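Local coordinates for protein prolyl-tRNA synthetase (Naegleria fowleri, PDB 6UYH) that probably attaches proline to its cognate tRNA using ATP, and binds the inhibitor halofuginone together with the ATP analogue AMPPNP, at residues V54-S57 against V58-F61; L190-R193 against V194-L198; Y125-Y128 against A129-Q133. All coordinates share one frame; numbering follows the deposited sequence.

Contact 1. Residues V54-S57 against V58-F61; sequences VWES and VQKF
Gln59 passes over one face of the Trp55 indole, a CH-pi contact in which Gln59 CG lies 4.3 Å from the centroid of the five-membered ring and 15° off its normal. Two conformers are modelled for Gln59, and this account applies to one of them. Its amide is inclined 43° to the indole plane, an angle between stacked and perpendicular. Gln59 NE2 approaches Trp55 NE1 to 3.5 Å; both atoms are donors, so the approach is proximity without a bond. Val58 meets the six-membered ring obliquely, with Val58 CG1 4.0 Å from Trp55 CZ3. The indole comes within range of both residues because its CG is anti to the backbone N (chi1 -173°), which swings the ring along the helix toward the following turn.

These are i to i+3 and i to i+4 neighbours on helix 49-67, which is alpha-helical over 54-61. The backbone evidence is the bond from Gln59 N to Trp55 O at 2.9 Å and its equivalent from Val58 N to Val54 O at 3.0 Å. Ser57 OG turns back to a hydrogen bond with Phe53 O, one turn earlier. Glu56 CG lies 4.0 Å from Gln59 OE1, while Glu56 OE2 accepts a hydrogen bond from Asn73 ND2 of the second subunit. Inward, Trp55 packs on Thr275 and Leu276 of helix 274-283, and its side chain lies about 8 Å from the bound AMPPNP.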
loop_
_atom_site.group_PDB
_atom_site.type_symbol
_atom_site.label_atom_id
_atom_site.label_comp_id
_atom_site.label_asym_id
_atom_site.label_seq_id
_atom_site.Cartn_x
_atom_site.Cartn_y
_atom_site.Cartn_z
ATOM N N VAL A 54 8.796 9.153 -1.559
ATOM C CA VAL A 54 9.140 9.467 -0.173
ATOM C C VAL A 54 8.319 8.609 0.781
ATOM O O VAL A 54 8.843 8.041 1.747
ATOM C CB VAL A 54 8.940 10.966 0.112
ATOM C CG1 VAL A 54 9.278 11.269 1.591
ATOM C CG2 VAL A 54 9.830 11.810 -0.779
ATOM N N TRP A 55 7.012 8.513 0.538
ATOM C CA TRP A 55 6.173 7.732 1.444
ATOM C C TRP A 55 6.515 6.246 1.365
ATOM O O TRP A 55 6.560 5.562 2.392
ATOM C CB TRP A 55 4.697 7.976 1.136
ATOM C CG TRP A 55 3.753 7.354 2.124
ATOM C CD1 TRP A 55 2.769 6.434 1.852
ATOM C CD2 TRP A 55 3.694 7.600 3.540
ATOM N NE1 TRP A 55 2.097 6.109 3.016
ATOM C CE2 TRP A 55 2.651 6.800 4.062
ATOM C CE3 TRP A 55 4.421 8.417 4.419
ATOM C CZ2 TRP A 55 2.323 6.790 5.424
ATOM C CZ3 TRP A 55 4.091 8.409 5.774
ATOM C CH2 TRP A 55 3.050 7.600 6.260
ATOM N N GLU A 56 6.806 5.738 0.165
ATOM C CA GLU A 56 7.249 4.347 0.057
ATOM C C GLU A 56 8.537 4.112 0.838
ATOM O O GLU A 56 8.737 3.026 1.397
ATOM C CB GLU A 56 7.448 3.961 -1.409
ATOM C CG GLU A 56 6.159 3.868 -2.183
ATOM C CD GLU A 56 6.398 3.420 -3.612
ATOM O OE1 GLU A 56 7.488 3.709 -4.149
ATOM O OE2 GLU A 56 5.508 2.777 -4.187
ATOM N N SER A 57 9.432 5.108 0.854
ATOM C CA SER A 57 10.688 5.000 1.589
ATOM C C SER A 57 10.434 4.933 3.086
ATOM O O SER A 57 11.063 4.145 3.801
ATOM C CB SER A 57 11.597 6.181 1.259
ATOM O OG SER A 57 12.070 6.132 -0.087
ATOM N N VAL A 58 9.497 5.741 3.564
ATOM C CA VAL A 58 9.099 5.675 4.967
ATOM C C VAL A 58 8.529 4.302 5.283
ATOM O O VAL A 58 8.884 3.685 6.295
ATOM C CB VAL A 58 8.099 6.798 5.284
ATOM C CG1 VAL A 58 7.498 6.603 6.682
ATOM C CG2 VAL A 58 8.816 8.138 5.190
ATOM N N GLN A 59 7.642 3.795 4.408
ATOM C CA GLN A 59 7.038 2.475 4.603
ATOM C C GLN A 59 8.110 1.401 4.732
ATOM O O GLN A 59 8.063 0.551 5.628
ATOM C CB GLN A 59 6.099 2.128 3.430
ATOM C CG GLN A 59 4.871 3.039 3.229
ATOM C CD GLN A 59 3.954 2.622 2.052
ATOM O OE1 GLN A 59 4.415 2.210 0.971
ATOM N NE2 GLN A 59 2.646 2.750 2.260
ATOM N N LYS A 60 9.077 1.412 3.813
ATOM C CA LYS A 60 10.092 0.367 3.800
ATOM C C LYS A 60 10.887 0.365 5.097
ATOM O O LYS A 60 11.125 -0.693 5.696
ATOM C CB LYS A 60 11.015 0.564 2.597
ATOM C CG LYS A 60 12.195 -0.392 2.558
ATOM C CD LYS A 60 13.128 -0.065 1.403
ATOM C CE LYS A 60 14.271 -1.054 1.330
ATOM N NZ LYS A 60 14.763 -1.173 -0.064
ATOM N N PHE A 61 11.313 1.552 5.537
ATOM C CA PHE A 61 12.062 1.678 6.780
ATOM C C PHE A 61 11.219 1.254 7.979
ATOM O O PHE A 61 11.664 0.459 8.814
ATOM C CB PHE A 61 12.532 3.119 6.950
ATOM C CG PHE A 61 13.159 3.404 8.289
ATOM C CD1 PHE A 61 14.456 3.003 8.563
ATOM C CD2 PHE A 61 12.452 4.084 9.265
ATOM C CE1 PHE A 61 15.047 3.290 9.796
ATOM C CE2 PHE A 61 13.028 4.378 10.503
ATOM C CZ PHE A 61 14.329 3.973 10.768
#

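Contact 2. Residues L190-R193 against V194-L198; sequences LYKR and VYEEL
An intrahelical i to i+4 salt bridge between Arg193 and Glu197 marks this part of helix 177-198, in the class II synthetase core. Arg193 grips the carboxylate side-on with two nitrogens: Arg193 NE lies 3.0 Å from Glu197 OE1, and Arg193 NH2 lies 3.1 Å from Glu197 OE2. Both oxygens stay close to the guanidinium plane, but the carboxylate is turned 50° against it. These two stronger bonds therefore differ: OE2 receives NH2 on its syn lone pair, whereas NE meets OE1 from above the carboxylate plane, 37° out of it. NE also makes a weak bond to OE2. A bend in the arginine chain at chi3 (61°) brings the NE edge round to the glutamate.

A water extends the network, accepting from Lys192 NZ at 2.8 Å and donating to Glu197 OE1 at 2.7 Å, so OE1 accepts hydrogen bonds from both Arg193 NE and the water. The alpha-helical backbone passes into a wider pi-type turn at 194-198, with Glu197 N still bonded to Arg193 O at 2.7 Å. Glu196 OE2 forms a salt bridge with Arg410 and also accepts from Val203 N; Lys192 NZ stays 4.5 Å from Glu196 OE1, beyond a salt bridge. On the buried side, Tyr191 and Tyr195 pack against strands 219-227 and 261-272, Tyr191 OH bonding to Gln168 and Tyr195 OH to the carbonyl of Gly236, a residue of the AMPPNP pocket.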
loop_
_atom_site.group_PDB
_atom_site.type_symbol
_atom_site.label_atom_id
_atom_site.label_comp_id
_atom_site.label_asym_id
_atom_site.label_seq_id
_atom_site.Cartn_x
_atom_site.Cartn_y
_atom_site.Cartn_z
ATOM N N LEU A 190 10.791 5.202 17.197
ATOM C CA LEU A 190 10.811 4.934 15.761
ATOM C C LEU A 190 10.293 6.126 14.970
ATOM O O LEU A 190 10.800 6.417 13.883
ATOM C CB LEU A 190 9.995 3.686 15.419
ATOM C CG LEU A 190 10.584 2.334 15.814
ATOM C CD1 LEU A 190 9.697 1.217 15.262
ATOM C CD2 LEU A 190 12.017 2.183 15.290
ATOM N N TYR A 191 9.279 6.824 15.492
ATOM C CA TYR A 191 8.819 8.035 14.822
ATOM C C TYR A 191 9.903 9.108 14.835
ATOM O O TYR A 191 10.095 9.816 13.839
ATOM C CB TYR A 191 7.543 8.561 15.484
ATOM C CG TYR A 191 6.327 7.698 15.275
ATOM C CD1 TYR A 191 6.274 6.752 14.248
ATOM C CD2 TYR A 191 5.212 7.841 16.100
ATOM C CE1 TYR A 191 5.153 5.972 14.063
ATOM C CE2 TYR A 191 4.092 7.075 15.920
ATOM C CZ TYR A 191 4.057 6.142 14.905
ATOM O OH TYR A 191 2.916 5.385 14.741
ATOM N N LYS A 192 10.617 9.250 15.954
ATOM C CA LYS A 192 11.756 10.163 15.970
ATOM C C LYS A 192 12.779 9.771 14.903
ATOM O O LYS A 192 13.319 10.632 14.202
ATOM C CB LYS A 192 12.392 10.180 17.363
ATOM C CG LYS A 192 13.715 10.944 17.483
ATOM C CD LYS A 192 14.891 9.998 17.322
ATOM C CE LYS A 192 16.153 10.520 17.982
ATOM N NZ LYS A 192 17.178 9.440 17.943
ATOM N N ARG A 193 13.045 8.468 14.751
ATOM C CA ARG A 193 14.024 8.040 13.753
ATOM C C ARG A 193 13.539 8.299 12.328
ATOM O O ARG A 193 14.346 8.637 11.454
ATOM C CB ARG A 193 14.364 6.564 13.947
ATOM C CG ARG A 193 15.039 6.293 15.288
ATOM C CD ARG A 193 15.433 4.831 15.402
ATOM N NE ARG A 193 16.374 4.466 14.352
ATOM C CZ ARG A 193 16.562 3.228 13.911
ATOM N NH1 ARG A 193 15.876 2.219 14.438
ATOM N NH2 ARG A 193 17.432 3.001 12.941
ATOM N N VAL A 194 12.241 8.126 12.057
ATOM C CA VAL A 194 11.730 8.468 10.728
ATOM C C VAL A 194 12.018 9.930 10.420
ATOM O O VAL A 194 12.595 10.266 9.382
ATOM C CB VAL A 194 10.221 8.176 10.613
ATOM C CG1 VAL A 194 9.662 8.787 9.296
ATOM C CG2 VAL A 194 9.943 6.662 10.659
ATOM N N TYR A 195 11.622 10.826 11.322
ATOM C CA TYR A 195 11.829 12.243 11.056
ATOM C C TYR A 195 13.315 12.575 10.949
ATOM O O TYR A 195 13.745 13.226 9.991
ATOM C CB TYR A 195 11.157 13.079 12.136
ATOM C CG TYR A 195 9.703 13.322 11.852
ATOM C CD1 TYR A 195 8.704 12.635 12.541
ATOM C CD2 TYR A 195 9.322 14.222 10.855
ATOM C CE1 TYR A 195 7.359 12.872 12.267
ATOM C CE2 TYR A 195 7.992 14.456 10.572
ATOM C CZ TYR A 195 7.014 13.784 11.281
ATOM O OH TYR A 195 5.691 14.031 10.981
ATOM N N GLU A 196 14.123 12.105 11.902
ATOM C CA GLU A 196 15.511 12.572 11.961
ATOM C C GLU A 196 16.402 11.828 10.968
ATOM O O GLU A 196 17.176 12.454 10.239
ATOM C CB GLU A 196 16.046 12.456 13.388
ATOM C CG GLU A 196 15.293 13.419 14.354
ATOM C CD GLU A 196 16.087 13.839 15.571
ATOM O OE1 GLU A 196 17.234 13.377 15.744
ATOM O OE2 GLU A 196 15.551 14.646 16.360
ATOM N N GLU A 197 16.287 10.498 10.901
ATOM C CA GLU A 197 17.207 9.715 10.074
ATOM C C GLU A 197 16.789 9.662 8.604
ATOM O O GLU A 197 17.654 9.562 7.731
ATOM C CB GLU A 197 17.345 8.293 10.628
ATOM C CG GLU A 197 18.034 8.235 11.990
ATOM C CD GLU A 197 18.049 6.837 12.610
ATOM O OE1 GLU A 197 18.190 6.752 13.848
ATOM O OE2 GLU A 197 17.920 5.825 11.876
ATOM N N LEU A 198 15.497 9.731 8.293
ATOM C CA LEU A 198 15.043 9.737 6.906
ATOM C C LEU A 198 14.795 11.143 6.369
ATOM O O LEU A 198 15.229 11.469 5.258
ATOM C CB LEU A 198 13.760 8.905 6.750
ATOM C CG LEU A 198 13.904 7.394 6.931
ATOM C CD1 LEU A 198 12.576 6.707 6.660
ATOM C CD2 LEU A 198 14.992 6.868 6.012
HETATM O O HOH W 1 17.693 8.998 15.199
#

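Contact 3. Residues Y125-Y128 against A129-Q133; sequences YPSY and AKWIQ
Ser127 lies over one face of the Trp131 indole in a CH-pi contact. Ser127 CB stands 3.7 Å from the centroid of the six-membered ring and only 11° off its normal, so the contact is well centred. The carbonyl oxygen Ser127 O sits 3.2 Å above the indole plane, offset toward the rim. Trp131 CG is anti to its own carbonyl carbon (chi1 -65°), which turns the ring back along the preceding turn, its face against Ser127.

Apolar contacts are looser. Tyr128 CD1 approaches Trp131 CE3 obliquely at 4.3 Å, and Tyr128 CB lies 4.3 Å from Ile132 CD1.

Backbone hydrogen bonds place the contact in the last turns of helix 121-131. The helix is kinked at Pro126, where the nitrogens of Pro126 and Ser127 go without the usual i to i-4 bond. Bonding resumes with Ala129 N to Tyr125 O at 3.0 Å, spanning Pro126. Lys130 N bonds to Pro126 O at 3.3 Å and only weakly to Ser127 O, which accepts a 2.8 Å bond from Trp131 N. Ile132 N still bonds to Tyr128 O at 3.0 Å, although the psi of Ile132, 118°, takes the chain out of the helix.

Polar side-chain ends find partners further off. Tyr125 OH and Tyr128 OH both hydrogen-bond to His171, at its ND1 and its carbonyl O respectively. At the dimer interface Asp37 of the second subunit forms a salt bridge with Lys130 NZ and accepts a hydrogen bond from Trp131 NE1, while Arg48 of that subunit makes a cation-pi contact with the indole.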
loop_
_atom_site.group_PDB
_atom_site.type_symbol
_atom_site.label_atom_id
_atom_site.label_comp_id
_atom_site.label_asym_id
_atom_site.label_seq_id
_atom_site.Cartn_x
_atom_site.Cartn_y
_atom_site.Cartn_z
ATOM N N TYR A 125 -11.326 -3.834 16.793
ATOM C CA TYR A 125 -11.319 -4.384 18.144
ATOM C C TYR A 125 -12.382 -5.459 18.377
ATOM O O TYR A 125 -12.168 -6.318 19.240
ATOM C CB TYR A 125 -11.420 -3.254 19.179
ATOM C CG TYR A 125 -10.178 -2.374 19.212
ATOM C CD1 TYR A 125 -9.027 -2.741 18.507
ATOM C CD2 TYR A 125 -10.154 -1.176 19.921
ATOM C CE1 TYR A 125 -7.893 -1.947 18.524
ATOM C CE2 TYR A 125 -9.019 -0.365 19.940
ATOM C CZ TYR A 125 -7.894 -0.757 19.235
ATOM O OH TYR A 125 -6.760 0.037 19.247
ATOM N N PRO A 126 -13.495 -5.513 17.626
ATOM C CA PRO A 126 -14.338 -6.718 17.735
ATOM C C PRO A 126 -13.602 -7.987 17.334
ATOM O O PRO A 126 -13.808 -9.037 17.955
ATOM C CB PRO A 126 -15.521 -6.400 16.811
ATOM C CG PRO A 126 -15.631 -4.910 16.878
ATOM C CD PRO A 126 -14.192 -4.449 16.877
ATOM N N SER A 127 -12.720 -7.913 16.330
ATOM C CA SER A 127 -11.892 -9.066 15.974
ATOM C C SER A 127 -10.887 -9.386 17.070
ATOM O O SER A 127 -10.613 -10.561 17.345
ATOM C CB SER A 127 -11.160 -8.798 14.657
ATOM O OG SER A 127 -12.080 -8.729 13.592
ATOM N N TYR A 128 -10.306 -8.354 17.686
ATOM C CA TYR A 128 -9.370 -8.587 18.779
ATOM C C TYR A 128 -10.041 -9.349 19.911
ATOM O O TYR A 128 -9.430 -10.229 20.527
ATOM C CB TYR A 128 -8.813 -7.248 19.284
ATOM C CG TYR A 128 -7.642 -6.689 18.495
ATOM C CD1 TYR A 128 -7.636 -6.707 17.108
ATOM C CD2 TYR A 128 -6.556 -6.111 19.147
ATOM C CE1 TYR A 128 -6.571 -6.196 16.388
ATOM C CE2 TYR A 128 -5.479 -5.601 18.433
ATOM C CZ TYR A 128 -5.495 -5.641 17.060
ATOM O OH TYR A 128 -4.434 -5.132 16.338
ATOM N N ALA A 129 -11.305 -9.025 20.198
ATOM C CA ALA A 129 -12.020 -9.726 21.261
ATOM C C ALA A 129 -12.223 -11.190 20.904
ATOM O O ALA A 129 -12.239 -12.053 21.790
ATOM C CB ALA A 129 -13.363 -9.047 21.531
ATOM N N LYS A 130 -12.366 -11.480 19.608
ATOM C CA LYS A 130 -12.517 -12.858 19.153
ATOM C C LYS A 130 -11.194 -13.606 19.203
ATOM O O LYS A 130 -11.149 -14.769 19.623
ATOM C CB LYS A 130 -13.071 -12.872 17.728
ATOM C CG LYS A 130 -13.126 -14.260 17.112
ATOM C CD LYS A 130 -13.206 -14.195 15.599
ATOM C CE LYS A 130 -13.052 -15.587 14.994
ATOM N NZ LYS A 130 -12.942 -15.544 13.517
ATOM N N TRP A 131 -10.114 -12.961 18.755
ATOM C CA TRP A 131 -8.834 -13.637 18.579
ATOM C C TRP A 131 -8.090 -13.858 19.889
ATOM O O TRP A 131 -7.296 -14.800 19.987
ATOM C CB TRP A 131 -7.945 -12.837 17.625
ATOM C CG TRP A 131 -8.475 -12.766 16.237
ATOM C CD1 TRP A 131 -9.313 -13.652 15.641
ATOM C CD2 TRP A 131 -8.205 -11.748 15.266
ATOM N NE1 TRP A 131 -9.582 -13.252 14.351
ATOM C CE2 TRP A 131 -8.912 -12.087 14.099
ATOM C CE3 TRP A 131 -7.436 -10.579 15.275
ATOM C CZ2 TRP A 131 -8.872 -11.306 12.943
ATOM C CZ3 TRP A 131 -7.385 -9.807 14.123
ATOM C CH2 TRP A 131 -8.109 -10.170 12.976
ATOM N N ILE A 132 -8.302 -13.007 20.886
ATOM C CA ILE A 132 -7.609 -13.122 22.163
ATOM C C ILE A 132 -8.492 -13.905 23.124
ATOM O O ILE A 132 -9.619 -13.499 23.426
ATOM C CB ILE A 132 -7.252 -11.736 22.725
ATOM C CG1 ILE A 132 -6.281 -11.034 21.777
ATOM C CG2 ILE A 132 -6.630 -11.860 24.121
ATOM C CD1 ILE A 132 -6.265 -9.525 21.908
ATOM N N GLN A 133 -7.999 -15.056 23.573
ATOM C CA GLN A 133 -8.772 -15.888 24.484
ATOM C C GLN A 133 -7.958 -16.248 25.721
ATOM O O GLN A 133 -8.516 -16.398 26.814
ATOM C CB GLN A 133 -9.258 -17.146 23.761
ATOM C CG GLN A 133 -10.315 -16.863 22.693
ATOM C CD GLN A 133 -11.596 -16.275 23.281
ATOM O OE1 GLN A 133 -12.196 -16.850 24.195
ATOM N NE2 GLN A 133 -12.015 -15.122 22.764
#

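In the fold
Along the chain the order is contact 1 (54-61), contact 3 (125-133), then contact 2 (190-198). Each is one unbroken run of chain, mostly helical, so none closes a loop, and they follow in series without nesting or crossing. Contacts 1 and 2 nevertheless meet in space, joining helix 49-67 to helix 177-198: Phe61 CE2 packs 3.8 Å from Val194 CG2, and Phe61 CZ lies 3.9 Å from Arg193 NH2. Contact 3 stands apart, its centre 30 Å from that of contact 1 and 32 Å from that of contact 2, on helix 121-131 against strand 140-149. Contacts 1 and 3 both reach the second subunit.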